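Local coordinates for uncharacterized protein (Bacteroides ovatus, PDB 4IRT) that is of unknown function but, as a putative neuraminidase built on a beta-propeller, may act on sialic acid-containing glycans, at residues V22-S27 / H381-H386; P278-V283 / A315-V320; Y328-E333 / R338-H343. All blocks are in the same frame, centred on the assembly; numbering follows the deposited sequence.

Contact 1: V22-S27 / H381-H386; sequences VFRNNS and HLFVQH
Phe383 presents its side chain to Arg24 and Ser27, and van der Waals contact carries most of the meeting. Its CG stands anti to the backbone N (chi1 -173°), which swings the ring off strand 381-385 toward the loop. Ser27 OG lies alongside the root of the ring, 3.5 Å from Phe383 CB, and Ser27 CB comes obliquely to Phe383 CD2 at 3.7 Å. A small side chain such as serine suits a place where the ring root lies against it, the CA atoms of Ser27 and Phe383 being 7.0 Å apart. Farther out, Arg24 NH1 sits over one face of the ring, 3.6 Å from Phe383 CE2. The guanidinium stands steeply to the ring, the planes 75° apart. Arg24 CZ is 5.2 Å from the centroid of the Phe383 ring, a long cation-pi approach and at most a weak attraction.

The contact packs the closing blade of a beta-propeller, in which strand 381-385 shares a sheet with the N-terminal strand 5-12 and the late strand 401-407, against the loop leading into strand 28-31 of another blade.

Polar bonding holds the arginine from elsewhere. Its NE, NH1 and NH2 donate to the carbonyls of Ile76, Asn19 and Ser38, so the buried cation ties three pieces of backbone together, and these bonds fix its rotation. Ser27 CB lies 3.4 Å above the centre of the Arg24 guanidinium plane, while Ser27 OG bonds to Ser368 OG. With an alanine in place of Phe383, Ser27 and Arg24 NH1 would probably lose the ring they rest against, and a gap would open beside Ser27. Trp365 NE1 secures the strand itself by donating to the carbonyl of Phe383.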
loop_
_atom_site.group_PDB
_atom_site.type_symbol
_atom_site.label_atom_id
_atom_site.label_comp_id
_atom_site.label_asym_id
_atom_site.label_seq_id
_atom_site.Cartn_x
_atom_site.Cartn_y
_atom_site.Cartn_z
ATOM N N VAL A 22 -5.439 -1.617 2.038
ATOM C CA VAL A 22 -4.662 -1.369 0.830
ATOM C C VAL A 22 -3.252 -0.888 1.187
ATOM O O VAL A 22 -2.336 -1.024 0.373
ATOM C CB VAL A 22 -5.400 -0.343 -0.080
ATOM C CG1 VAL A 22 -5.286 1.070 0.491
ATOM C CG2 VAL A 22 -4.878 -0.378 -1.492
ATOM N N PHE A 23 -3.069 -0.398 2.414
ATOM C CA PHE A 23 -1.837 0.253 2.811
ATOM C C PHE A 23 -0.920 -0.638 3.676
ATOM O O PHE A 23 0.017 -0.158 4.286
ATOM C CB PHE A 23 -2.086 1.619 3.459
ATOM C CG PHE A 23 -3.041 1.602 4.613
ATOM C CD1 PHE A 23 -2.609 1.318 5.892
ATOM C CD2 PHE A 23 -4.383 1.929 4.418
ATOM C CE1 PHE A 23 -3.502 1.294 6.947
ATOM C CE2 PHE A 23 -5.277 1.921 5.472
ATOM C CZ PHE A 23 -4.838 1.599 6.737
ATOM N N ARG A 24 -1.169 -1.938 3.671
ATOM C CA ARG A 24 -0.192 -2.880 4.188
ATOM C C ARG A 24 0.961 -3.004 3.194
ATOM O O ARG A 24 0.796 -3.507 2.085
ATOM C CB ARG A 24 -0.870 -4.223 4.449
ATOM C CG ARG A 24 -1.958 -4.134 5.523
ATOM C CD ARG A 24 -2.311 -5.491 6.168
ATOM N NE ARG A 24 -1.128 -6.125 6.742
ATOM C CZ ARG A 24 -0.919 -7.432 6.917
ATOM N NH1 ARG A 24 -1.879 -8.353 6.713
ATOM N NH2 ARG A 24 0.263 -7.840 7.384
ATOM N N ASN A 25 2.130 -2.522 3.590
ATOM C CA ASN A 25 3.293 -2.441 2.709
ATOM C C ASN A 25 4.486 -3.024 3.443
ATOM O O ASN A 25 5.311 -2.256 3.988
ATOM C CB ASN A 25 3.548 -0.964 2.317
ATOM C CG ASN A 25 2.567 -0.476 1.240
ATOM O OD1 ASN A 25 2.606 -0.936 0.107
ATOM N ND2 ASN A 25 1.686 0.405 1.601
ATOM N N ASN A 26 4.624 -4.361 3.501
ATOM C CA ASN A 26 3.816 -5.383 2.837
ATOM C C ASN A 26 3.152 -6.346 3.821
ATOM O O ASN A 26 3.569 -6.510 5.000
ATOM C CB ASN A 26 4.728 -6.247 1.970
ATOM C CG ASN A 26 5.113 -5.581 0.680
ATOM O OD1 ASN A 26 5.139 -4.345 0.564
ATOM N ND2 ASN A 26 5.444 -6.401 -0.306
ATOM N N SER A 27 2.074 -6.951 3.365
ATOM C CA SER A 27 1.502 -8.091 4.064
ATOM C C SER A 27 2.172 -9.388 3.626
ATOM O O SER A 27 2.190 -10.358 4.368
ATOM C CB SER A 27 0.004 -8.172 3.759
ATOM O OG SER A 27 -0.229 -8.301 2.366
ATOM N N HIS A 381 0.652 -12.482 -6.654
ATOM C CA HIS A 381 0.115 -13.178 -5.493
ATOM C C HIS A 381 -0.520 -12.137 -4.611
ATOM O O HIS A 381 0.097 -11.097 -4.316
ATOM C CB HIS A 381 1.215 -13.914 -4.744
ATOM C CG HIS A 381 1.712 -15.146 -5.442
ATOM N ND1 HIS A 381 2.496 -16.080 -4.803
ATOM C CD2 HIS A 381 1.556 -15.599 -6.717
ATOM C CE1 HIS A 381 2.805 -17.055 -5.646
ATOM N NE2 HIS A 381 2.253 -16.785 -6.818
ATOM N N LEU A 382 -1.761 -12.412 -4.238
ATOM C CA LEU A 382 -2.559 -11.539 -3.394
ATOM C C LEU A 382 -2.810 -12.154 -2.022
ATOM O O LEU A 382 -3.099 -13.363 -1.891
ATOM C CB LEU A 382 -3.907 -11.265 -4.074
ATOM C CG LEU A 382 -3.912 -10.608 -5.447
ATOM C CD1 LEU A 382 -5.293 -10.624 -6.086
ATOM C CD2 LEU A 382 -3.438 -9.173 -5.296
ATOM N N PHE A 383 -2.774 -11.288 -1.009
ATOM C CA PHE A 383 -3.246 -11.579 0.343
ATOM C C PHE A 383 -4.772 -11.489 0.334
ATOM O O PHE A 383 -5.342 -10.409 0.147
ATOM C CB PHE A 383 -2.656 -10.562 1.344
ATOM C CG PHE A 383 -2.946 -10.870 2.818
ATOM C CD1 PHE A 383 -4.236 -10.733 3.348
ATOM C CD2 PHE A 383 -1.937 -11.291 3.676
ATOM C CE1 PHE A 383 -4.512 -11.020 4.701
ATOM C CE2 PHE A 383 -2.202 -11.557 5.016
ATOM C CZ PHE A 383 -3.493 -11.440 5.544
ATOM N N VAL A 384 -5.439 -12.609 0.555
ATOM C CA VAL A 384 -6.902 -12.676 0.442
ATOM C C VAL A 384 -7.489 -13.254 1.738
ATOM O O VAL A 384 -7.114 -14.329 2.164
ATOM C CB VAL A 384 -7.304 -13.528 -0.764
ATOM C CG1 VAL A 384 -8.810 -13.755 -0.807
ATOM C CG2 VAL A 384 -6.862 -12.831 -2.045
ATOM N N GLN A 385 -8.442 -12.534 2.319
ATOM C CA GLN A 385 -9.129 -12.944 3.544
ATOM C C GLN A 385 -10.434 -12.158 3.621
ATOM O O GLN A 385 -10.444 -10.951 3.408
ATOM C CB GLN A 385 -8.303 -12.590 4.778
ATOM C CG GLN A 385 -8.916 -13.094 6.048
ATOM C CD GLN A 385 -8.342 -12.507 7.294
ATOM O OE1 GLN A 385 -7.635 -11.503 7.274
ATOM N NE2 GLN A 385 -8.653 -13.139 8.414
ATOM N N HIS A 386 -11.518 -12.863 3.906
ATOM C CA HIS A 386 -12.798 -12.207 4.209
ATOM C C HIS A 386 -12.683 -11.484 5.557
ATOM O O HIS A 386 -12.348 -12.111 6.554
ATOM C CB HIS A 386 -13.871 -13.276 4.325
ATOM C CG HIS A 386 -15.211 -12.729 4.685
ATOM N ND1 HIS A 386 -16.213 -12.555 3.759
ATOM C CD2 HIS A 386 -15.704 -12.294 5.866
ATOM C CE1 HIS A 386 -17.284 -12.058 4.367
ATOM N NE2 HIS A 386 -17.004 -11.907 5.651
#

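Contact 2: P278-V283 / A315-V320; sequences PQYRIV and ARPRIV
Tyr280 OH donates a short hydrogen bond of 2.5 Å to Ala315 O. The hydroxyl comes to a lone pair in the carbonyl plane, with a C=O...O angle of 133°, and the acceptor in turn lies at the edge of the tyrosine ring, near its plane. A tyrosine suits the place because its long flat body spans two backbones too far apart to bond directly, the CA atoms of Tyr280 and Pro317 being 8.2 Å apart, and its tip can still satisfy a buried carbonyl.

Nearer its root the same ring is used for apolar contact. Pro317 CB is 4.1 Å from Tyr280 CE1, the rigid pyrrolidine and the ring passing each other in opposite directions. Phe330 also meets this ring, with the planes at about 55°.

Farther along, Ile282 and Ile319 touch by their ends, CD1 to CD1 at 4.1 Å. Ile282 CG1 is anti to the backbone N (chi1 -166°) and chi2 continues the extension, which carries the terminal methyl over to its partner; branched aliphatic chains suit a buried, wholly apolar meeting. Tyr328 OH bonds to Arg281 O nearby.

Strand 278-285 lies inside one four-stranded sheet and strand 318-322 edges the next, so side chains bridge between blades without backbone pairing, the interblade packing of a beta-propeller.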
loop_
_atom_site.group_PDB
_atom_site.type_symbol
_atom_site.label_atom_id
_atom_site.label_comp_id
_atom_site.label_asym_id
_atom_site.label_seq_id
_atom_site.Cartn_x
_atom_site.Cartn_y
_atom_site.Cartn_z
ATOM N N PRO A 278 -19.020 6.984 -7.896
ATOM C CA PRO A 278 -17.563 6.917 -7.983
ATOM C C PRO A 278 -17.142 5.816 -8.934
ATOM O O PRO A 278 -17.812 4.780 -9.003
ATOM C CB PRO A 278 -17.148 6.597 -6.533
ATOM C CG PRO A 278 -18.299 7.088 -5.705
ATOM C CD PRO A 278 -19.502 6.755 -6.522
ATOM N N GLN A 279 -16.035 6.027 -9.656
ATOM C CA GLN A 279 -15.556 5.076 -10.643
ATOM C C GLN A 279 -14.079 4.894 -10.444
ATOM O O GLN A 279 -13.370 5.870 -10.169
ATOM C CB GLN A 279 -15.761 5.620 -12.075
ATOM C CG GLN A 279 -17.190 5.990 -12.431
ATOM C CD GLN A 279 -18.095 4.790 -12.696
ATOM O OE1 GLN A 279 -17.655 3.632 -12.703
ATOM N NE2 GLN A 279 -19.365 5.064 -12.903
ATOM N N TYR A 280 -13.621 3.664 -10.633
ATOM C CA TYR A 280 -12.214 3.343 -10.607
ATOM C C TYR A 280 -11.446 3.993 -11.770
ATOM O O TYR A 280 -11.959 4.127 -12.891
ATOM C CB TYR A 280 -12.014 1.842 -10.628
ATOM C CG TYR A 280 -12.283 1.114 -9.341
ATOM C CD1 TYR A 280 -11.405 1.227 -8.254
ATOM C CD2 TYR A 280 -13.410 0.268 -9.195
ATOM C CE1 TYR A 280 -11.605 0.524 -7.091
ATOM C CE2 TYR A 280 -13.628 -0.428 -7.989
ATOM C CZ TYR A 280 -12.723 -0.303 -6.970
ATOM O OH TYR A 280 -12.835 -0.991 -5.776
ATOM N N ARG A 281 -10.229 4.442 -11.469
ATOM C CA ARG A 281 -9.387 5.188 -12.373
ATOM C C ARG A 281 -7.962 4.699 -12.338
ATOM O O ARG A 281 -7.494 4.222 -11.316
ATOM C CB ARG A 281 -9.330 6.652 -11.920
ATOM C CG ARG A 281 -10.690 7.242 -11.637
ATOM C CD ARG A 281 -11.486 7.551 -12.894
ATOM N NE ARG A 281 -12.824 8.058 -12.551
ATOM C CZ ARG A 281 -13.581 8.837 -13.325
ATOM N NH1 ARG A 281 -13.151 9.171 -14.524
ATOM N NH2 ARG A 281 -14.779 9.256 -12.910
ATOM N N ILE A 282 -7.256 4.911 -13.443
ATOM C CA ILE A 282 -5.804 4.868 -13.458
ATOM C C ILE A 282 -5.248 6.183 -14.030
ATOM O O ILE A 282 -5.801 6.737 -14.983
ATOM C CB ILE A 282 -5.298 3.609 -14.223
ATOM C CG1 ILE A 282 -3.817 3.373 -13.954
ATOM C CG2 ILE A 282 -5.586 3.700 -15.721
ATOM C CD1 ILE A 282 -3.357 1.972 -14.280
ATOM N N VAL A 283 -4.158 6.667 -13.434
ATOM C CA VAL A 283 -3.463 7.877 -13.873
ATOM C C VAL A 283 -2.007 7.471 -14.062
ATOM O O VAL A 283 -1.412 6.885 -13.170
ATOM C CB VAL A 283 -3.588 8.968 -12.807
ATOM C CG1 VAL A 283 -2.735 10.195 -13.097
ATOM C CG2 VAL A 283 -5.040 9.330 -12.571
ATOM N N ALA A 315 -13.372 -1.257 -2.683
ATOM C CA ALA A 315 -12.039 -1.239 -2.107
ATOM C C ALA A 315 -11.143 -0.260 -2.821
ATOM O O ALA A 315 -11.257 -0.072 -4.029
ATOM C CB ALA A 315 -11.416 -2.618 -2.188
ATOM N N ARG A 316 -10.202 0.309 -2.094
ATOM C CA ARG A 316 -9.110 1.001 -2.742
ATOM C C ARG A 316 -8.237 -0.047 -3.493
ATOM O O ARG A 316 -8.069 -1.176 -3.037
ATOM C CB ARG A 316 -8.308 1.770 -1.729
ATOM C CG ARG A 316 -9.112 2.927 -1.185
ATOM C CD ARG A 316 -8.454 3.605 -0.022
ATOM N NE ARG A 316 -8.421 2.722 1.130
ATOM C CZ ARG A 316 -8.100 3.101 2.356
ATOM N NH1 ARG A 316 -7.732 4.344 2.603
ATOM N NH2 ARG A 316 -8.096 2.212 3.335
ATOM N N PRO A 317 -7.742 0.313 -4.675
ATOM C CA PRO A 317 -7.174 -0.683 -5.565
ATOM C C PRO A 317 -5.673 -0.892 -5.515
ATOM O O PRO A 317 -4.919 -0.059 -4.987
ATOM C CB PRO A 317 -7.578 -0.146 -6.933
ATOM C CG PRO A 317 -7.483 1.327 -6.770
ATOM C CD PRO A 317 -8.041 1.574 -5.386
ATOM N N ARG A 318 -5.245 -2.001 -6.108
ATOM C CA ARG A 318 -3.815 -2.246 -6.390
ATOM C C ARG A 318 -3.665 -2.546 -7.875
ATOM O O ARG A 318 -4.629 -2.958 -8.527
ATOM C CB ARG A 318 -3.256 -3.433 -5.600
ATOM C CG ARG A 318 -3.180 -3.283 -4.079
ATOM C CD ARG A 318 -1.881 -2.687 -3.662
ATOM N NE ARG A 318 -1.628 -2.571 -2.218
ATOM C CZ ARG A 318 -0.547 -3.040 -1.613
ATOM N NH1 ARG A 318 0.368 -3.766 -2.270
ATOM N NH2 ARG A 318 -0.386 -2.824 -0.325
ATOM N N ILE A 319 -2.455 -2.340 -8.393
ATOM C CA ILE A 319 -2.141 -2.597 -9.793
ATOM C C ILE A 319 -0.749 -3.200 -9.936
ATOM O O ILE A 319 0.169 -2.926 -9.137
ATOM C CB ILE A 319 -2.170 -1.313 -10.654
ATOM C CG1 ILE A 319 -1.369 -0.173 -9.987
ATOM C CG2 ILE A 319 -3.588 -0.874 -10.956
ATOM C CD1 ILE A 319 -1.164 1.024 -10.904
ATOM N N VAL A 320 -0.582 -4.002 -10.976
ATOM C CA VAL A 320 0.762 -4.289 -11.489
ATOM C C VAL A 320 0.746 -4.035 -12.992
ATOM O O VAL A 320 -0.301 -4.146 -13.640
ATOM C CB VAL A 320 1.262 -5.705 -11.150
ATOM C CG1 VAL A 320 1.417 -5.856 -9.629
ATOM C CG2 VAL A 320 0.374 -6.789 -11.750
#

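Contact 3: Y328-E333 / R338-H343; sequences YIFRDE and RVSMAH
Phe330 lies across Ser340, its partner in a hydrogen-bonded antiparallel pair. From CB the side chain rises with CG between the backbone N and the carbonyl carbon (chi1 71°), which turns the ring back over the neighbouring strand. CD1 passes Ser340 O at 3.8 Å. CE1 reaches Ala342 CB at 4.1 Å, with Ala342 N at the ring edge near its plane, and CZ, at the tip, is 3.6 Å from Ser340 CB. That methylene stands over one ring face, 3.7 Å from the centroid, making a CH-pi contact; the small side chains of Ser340 and Ala342 let the aromatic lie this close to the sheet.

The two segments form a beta hairpin within one propeller blade, joining strands 325-330 and 340-344. Phe330 N donates to Ser340 O and Ser340 N to Phe330 O; Tyr328 and Ala342 exchange a second such pair of bonds. On the face carrying Ile329 and Met341, a non-hydrogen-bonded pair, Ile329 CD1 crosses to CG of Met341, present as selenomethionine, at 3.7 Å.

Where the strands part, a water replaces direct pairing: it accepts from Asp332 N at 2.8 Å and donates to Arg338 O at 2.7 Å and to Ser340 OG. The Ser340 hydroxyl is thus gripped by two partners, the second being Asp356 OD1. Asp332 OD1 accepts from Glu334 N, while OD2 forms a salt bridge with Arg298.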
loop_
_atom_site.group_PDB
_atom_site.type_symbol
_atom_site.label_atom_id
_atom_site.label_comp_id
_atom_site.label_asym_id
_atom_site.label_seq_id
_atom_site.Cartn_x
_atom_site.Cartn_y
_atom_site.Cartn_z
ATOM N N TYR A 328 -5.504 -4.788 -12.675
ATOM C CA TYR A 328 -6.082 -3.840 -11.719
ATOM C C TYR A 328 -7.014 -4.599 -10.779
ATOM O O TYR A 328 -8.055 -5.125 -11.187
ATOM C CB TYR A 328 -6.834 -2.793 -12.521
ATOM C CG TYR A 328 -7.263 -1.524 -11.807
ATOM C CD1 TYR A 328 -8.333 -1.530 -10.921
ATOM C CD2 TYR A 328 -6.638 -0.297 -12.085
ATOM C CE1 TYR A 328 -8.743 -0.388 -10.298
ATOM C CE2 TYR A 328 -7.046 0.860 -11.457
ATOM C CZ TYR A 328 -8.089 0.801 -10.559
ATOM O OH TYR A 328 -8.518 1.971 -9.973
ATOM N N ILE A 329 -6.617 -4.674 -9.506
ATOM C CA ILE A 329 -7.280 -5.501 -8.516
ATOM C C ILE A 329 -8.184 -4.645 -7.611
ATOM O O ILE A 329 -7.767 -3.573 -7.123
ATOM C CB ILE A 329 -6.266 -6.274 -7.665
ATOM C CG1 ILE A 329 -5.257 -7.023 -8.542
ATOM C CG2 ILE A 329 -6.988 -7.251 -6.754
ATOM C CD1 ILE A 329 -5.881 -8.076 -9.446
ATOM N N PHE A 330 -9.437 -5.072 -7.471
ATOM C CA PHE A 330 -10.424 -4.345 -6.723
ATOM C C PHE A 330 -11.472 -5.263 -6.071
ATOM O O PHE A 330 -11.354 -6.476 -6.115
ATOM C CB PHE A 330 -11.075 -3.294 -7.608
ATOM C CG PHE A 330 -11.980 -3.833 -8.673
ATOM C CD1 PHE A 330 -11.465 -4.326 -9.870
ATOM C CD2 PHE A 330 -13.370 -3.765 -8.527
ATOM C CE1 PHE A 330 -12.310 -4.737 -10.888
ATOM C CE2 PHE A 330 -14.207 -4.212 -9.531
ATOM C CZ PHE A 330 -13.677 -4.720 -10.708
ATOM N N ARG A 331 -12.438 -4.645 -5.413
ATOM C CA ARG A 331 -13.553 -5.378 -4.795
ATOM C C ARG A 331 -14.729 -4.432 -4.804
ATOM O O ARG A 331 -14.605 -3.277 -4.382
ATOM C CB ARG A 331 -13.142 -5.815 -3.392
ATOM C CG ARG A 331 -14.238 -6.394 -2.488
ATOM C CD ARG A 331 -15.028 -5.329 -1.752
ATOM N NE ARG A 331 -14.190 -4.636 -0.793
ATOM C CZ ARG A 331 -14.496 -3.502 -0.172
ATOM N NH1 ARG A 331 -15.635 -2.845 -0.407
ATOM N NH2 ARG A 331 -13.649 -3.035 0.720
ATOM N N ASP A 332 -15.891 -4.928 -5.219
ATOM C CA ASP A 332 -17.057 -4.064 -5.447
ATOM C C ASP A 332 -18.333 -4.772 -5.001
ATOM O O ASP A 332 -18.604 -5.898 -5.421
ATOM C CB ASP A 332 -17.098 -3.702 -6.945
ATOM C CG ASP A 332 -18.062 -2.542 -7.294
ATOM O OD1 ASP A 332 -19.083 -2.304 -6.604
ATOM O OD2 ASP A 332 -17.791 -1.907 -8.351
ATOM N N GLU A 333 -19.125 -4.103 -4.164
ATOM C CA GLU A 333 -20.471 -4.599 -3.819
ATOM C C GLU A 333 -21.323 -4.946 -5.042
ATOM O O GLU A 333 -22.129 -5.895 -4.998
ATOM C CB GLU A 333 -21.247 -3.588 -2.982
ATOM C CG GLU A 333 -20.901 -3.636 -1.505
ATOM C CD GLU A 333 -21.894 -2.872 -0.626
ATOM O OE1 GLU A 333 -22.978 -2.463 -1.119
ATOM O OE2 GLU A 333 -21.567 -2.674 0.561
ATOM N N ARG A 338 -16.573 -9.801 -4.297
ATOM C CA ARG A 338 -15.545 -10.784 -4.610
ATOM C C ARG A 338 -14.208 -10.065 -4.809
ATOM O O ARG A 338 -14.156 -8.831 -4.873
ATOM C CB ARG A 338 -15.969 -11.572 -5.855
ATOM C CG ARG A 338 -17.237 -12.397 -5.588
ATOM C CD ARG A 338 -17.827 -13.007 -6.846
ATOM N NE ARG A 338 -18.961 -13.880 -6.541
ATOM C CZ ARG A 338 -20.236 -13.499 -6.594
ATOM N NH1 ARG A 338 -20.562 -12.256 -6.933
ATOM N NH2 ARG A 338 -21.187 -14.367 -6.298
ATOM N N VAL A 339 -13.118 -10.819 -4.866
ATOM C CA VAL A 339 -11.867 -10.254 -5.353
ATOM C C VAL A 339 -12.081 -10.159 -6.848
ATOM O O VAL A 339 -12.466 -11.147 -7.472
ATOM C CB VAL A 339 -10.658 -11.147 -5.066
ATOM C CG1 VAL A 339 -9.416 -10.553 -5.690
ATOM C CG2 VAL A 339 -10.489 -11.300 -3.571
ATOM N N SER A 340 -11.876 -8.980 -7.423
ATOM C CA SER A 340 -12.083 -8.808 -8.857
ATOM C C SER A 340 -10.846 -8.247 -9.514
ATOM O O SER A 340 -9.986 -7.661 -8.829
ATOM C CB SER A 340 -13.294 -7.921 -9.117
ATOM O OG SER A 340 -14.512 -8.481 -8.606
HETATM N N MSE A 341 -10.743 -8.441 -10.837
HETATM C CA MSE A 341 -9.623 -7.938 -11.619
HETATM C C MSE A 341 -10.108 -7.328 -12.901
HETATM O O MSE A 341 -10.972 -7.885 -13.576
HETATM C CB MSE A 341 -8.587 -9.018 -11.942
HETATM C CG MSE A 341 -7.418 -8.518 -12.795
HETATM SE SE MSE A 341 -6.046 -9.957 -12.777
HETATM C CE MSE A 341 -6.914 -10.801 -14.265
ATOM N N ALA A 342 -9.531 -6.183 -13.256
ATOM C CA ALA A 342 -9.710 -5.597 -14.568
ATOM C C ALA A 342 -8.369 -5.593 -15.303
ATOM O O ALA A 342 -7.322 -5.330 -14.703
ATOM C CB ALA A 342 -10.285 -4.190 -14.458
ATOM N N HIS A 343 -8.412 -5.935 -16.584
ATOM C CA HIS A 343 -7.233 -6.135 -17.385
ATOM C C HIS A 343 -7.304 -5.295 -18.652
ATOM O O HIS A 343 -8.351 -5.262 -19.314
ATOM C CB HIS A 343 -7.112 -7.600 -17.803
ATOM C CG HIS A 343 -5.952 -7.849 -18.698
ATOM N ND1 HIS A 343 -6.092 -8.219 -20.014
ATOM C CD2 HIS A 343 -4.622 -7.726 -18.484
ATOM C CE1 HIS A 343 -4.898 -8.340 -20.570
ATOM N NE2 HIS A 343 -3.989 -8.047 -19.659
HETATM O O HOH W 1 -15.838 -7.431 -6.407
#

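Overall arrangement
All three contacts are buried, but contact 1 lies nearest the middle of the chain, its centre about 8 Å from the chain centre, against about 12 Å for contact 2 and 16 Å for contact 3. Contacts 2 and 3 reach the same sheet, whose strands 318-322 and 325-330 are neighbours; Arg318 O and Ile329 N probably bond between them. Arg318 also reaches back to contact 1, toward the carbonyls of Val22 and Arg24, and Leu382 packs on Ile329 of contact 3. Backbone hydrogen bonds dominate within the blade, in contact 3, whereas side chains do the joining in contact 2, between blades, and contact 1, beside the closing blade.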